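Local structure of ferric uptake regulation protein (Pseudomonas aeruginosa, 1MZB) at residues 22-27 with 40-44. The protein probably acts as an iron-responsive, DNA-binding repressor that controls genes of iron uptake and homeostasis as a metal-bound dimer. Coordinates in Å, arbitrary orientation, origin at the centre of the assembly. Numbering follows the deposited sequence.
Sequences KILQML and VYKAL
Met26 lies across Val40, Ala43 and Leu44, and is the residue of this helix pair most covered by its partner segment. Its t, p, p rotamer carries the chain out from segment 22-27 of helix 18-28 and then folds it along segment 40-44 of helix 37-46: Met26 CG is 4.1 Å from Val40 CG1, Met26 SD 3.5 Å from Ala43 CB, and Met26 CE 3.7 Å from Leu44 CD2. Small Ala43 points toward the other helix and leaves room for the sulfur. Both segments are regular alpha-helix, as the i to i-4 hydrogen bonds from Met26 N to Lys22 O and from Leu44 N to Val40 O, each 2.9 Å, attest. Their axes approach to 10.3 Å and cross at 101°, so the two helices touch over a short length, with CA of Met26 and CA of Val40 6.8 Å apart. The pair belongs to the helical core of the winged-helix DNA-binding domain of Fur proteins: both helices precede helix 53-66, the probable recognition helix, and strands 69-72 and 80-83 form the wing. On the buried side of the methionine, Ile23 (m, t) sets its CG1 4.1 Å from Leu44 CD1 and its CG2 4.3 Å from Val40 CG1, while Leu27 CD2 comes within 4.3 Å of Val40 CG2. This deeper layer continues into helix 53-66, where Ile23 meets Val59 and Leu60 and Val40 meets Val56. At the first residue of segment 22-27, Lys22 O is 4.3 Å from Leu44 CD2, but the side chain, turned at chi4, leads away to a salt bridge between Lys22 NZ and Glu49, which Leu44 also touches.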
loop_
_atom_site.group_PDB
_atom_site.type_symbol
_atom_site.label_atom_id
_atom_site.label_comp_id
_atom_site.label_asym_id
_atom_site.label_seq_id
_atom_site.Cartn_x
_atom_site.Cartn_y
_atom_site.Cartn_z
ATOM N N LYS A 22 22.311 2.620 8.878
ATOM C CA LYS A 22 21.563 2.856 10.094
ATOM C C LYS A 22 20.295 3.706 9.868
ATOM O O LYS A 22 19.247 3.442 10.452
ATOM C CB LYS A 22 22.467 3.487 11.152
ATOM C CG LYS A 22 23.387 2.447 11.816
ATOM C CD LYS A 22 24.320 3.048 12.858
ATOM C CE LYS A 22 25.152 1.926 13.526
ATOM N NZ LYS A 22 24.282 0.737 13.814
ATOM N N ILE A 23 20.393 4.713 9.011
ATOM C CA ILE A 23 19.226 5.564 8.752
ATOM C C ILE A 23 18.128 4.795 8.009
ATOM O O ILE A 23 16.935 4.907 8.325
ATOM C CB ILE A 23 19.681 6.832 8.002
ATOM C CG1 ILE A 23 20.562 7.653 8.956
ATOM C CG2 ILE A 23 18.448 7.613 7.489
ATOM C CD1 ILE A 23 21.330 8.804 8.330
ATOM N N LEU A 24 18.519 3.986 7.034
ATOM C CA LEU A 24 17.542 3.189 6.329
ATOM C C LEU A 24 16.850 2.201 7.298
ATOM O O LEU A 24 15.660 1.928 7.174
ATOM C CB LEU A 24 18.226 2.436 5.185
ATOM C CG LEU A 24 17.291 1.783 4.168
ATOM C CD1 LEU A 24 16.457 2.847 3.474
ATOM C CD2 LEU A 24 18.130 1.000 3.141
ATOM N N GLN A 25 17.584 1.681 8.279
ATOM C CA GLN A 25 16.998 0.741 9.234
ATOM C C GLN A 25 16.033 1.484 10.136
ATOM O O GLN A 25 14.976 0.958 10.500
ATOM C CB GLN A 25 18.095 0.061 10.073
ATOM C CG GLN A 25 18.939 -0.927 9.282
ATOM C CD GLN A 25 20.153 -1.412 10.067
ATOM O OE1 GLN A 25 20.579 -0.769 11.027
ATOM N NE2 GLN A 25 20.731 -2.541 9.639
ATOM N N MET A 26 16.389 2.721 10.491
ATOM C CA MET A 26 15.503 3.513 11.320
ATOM C C MET A 26 14.205 3.774 10.561
ATOM O O MET A 26 13.113 3.698 11.135
ATOM C CB MET A 26 16.153 4.840 11.700
ATOM C CG MET A 26 15.325 5.609 12.704
ATOM S SD MET A 26 14.941 4.531 14.115
ATOM C CE MET A 26 16.603 4.209 14.740
ATOM N N LEU A 27 14.311 4.092 9.275
ATOM C CA LEU A 27 13.121 4.348 8.477
ATOM C C LEU A 27 12.255 3.108 8.381
ATOM O O LEU A 27 11.020 3.193 8.421
ATOM C CB LEU A 27 13.508 4.772 7.061
ATOM C CG LEU A 27 14.060 6.188 6.951
ATOM C CD1 LEU A 27 14.472 6.462 5.505
ATOM C CD2 LEU A 27 12.994 7.176 7.429
ATOM N N VAL A 40 14.107 11.215 13.079
ATOM C CA VAL A 40 15.090 10.161 12.799
ATOM C C VAL A 40 16.291 10.325 13.734
ATOM O O VAL A 40 16.738 9.352 14.398
ATOM C CB VAL A 40 15.537 10.189 11.304
ATOM C CG1 VAL A 40 16.621 9.148 11.048
ATOM C CG2 VAL A 40 14.352 9.912 10.389
ATOM N N TYR A 41 16.826 11.540 13.798
ATOM C CA TYR A 41 17.968 11.857 14.680
ATOM C C TYR A 41 17.703 11.484 16.149
ATOM O O TYR A 41 18.548 10.819 16.821
ATOM C CB TYR A 41 18.283 13.369 14.562
ATOM C CG TYR A 41 19.249 13.885 15.590
ATOM C CD1 TYR A 41 20.608 13.613 15.493
ATOM C CD2 TYR A 41 18.796 14.649 16.670
ATOM C CE1 TYR A 41 21.512 14.104 16.461
ATOM C CE2 TYR A 41 19.681 15.134 17.635
ATOM C CZ TYR A 41 21.030 14.856 17.524
ATOM O OH TYR A 41 21.878 15.306 18.515
ATOM N N LYS A 42 16.537 11.868 16.654
ATOM C CA LYS A 42 16.174 11.570 18.039
ATOM C C LYS A 42 16.082 10.063 18.256
ATOM O O LYS A 42 16.554 9.554 19.289
ATOM C CB LYS A 42 14.848 12.216 18.414
ATOM C CG LYS A 42 14.957 13.730 18.627
ATOM C CD LYS A 42 13.572 14.365 18.685
ATOM C CE LYS A 42 13.651 15.880 18.834
ATOM N NZ LYS A 42 12.292 16.494 18.814
ATOM N N ALA A 43 15.467 9.357 17.309
ATOM C CA ALA A 43 15.360 7.885 17.422
ATOM C C ALA A 43 16.758 7.290 17.462
ATOM O O ALA A 43 17.042 6.389 18.262
ATOM C CB ALA A 43 14.596 7.315 16.250
ATOM N N LEU A 44 17.639 7.778 16.599
ATOM C CA LEU A 44 19.012 7.294 16.576
ATOM C C LEU A 44 19.746 7.596 17.872
ATOM O O LEU A 44 20.507 6.755 18.368
ATOM C CB LEU A 44 19.776 7.900 15.408
ATOM C CG LEU A 44 19.444 7.315 14.034
ATOM C CD1 LEU A 44 20.122 8.138 12.962
ATOM C CD2 LEU A 44 19.883 5.849 13.990
#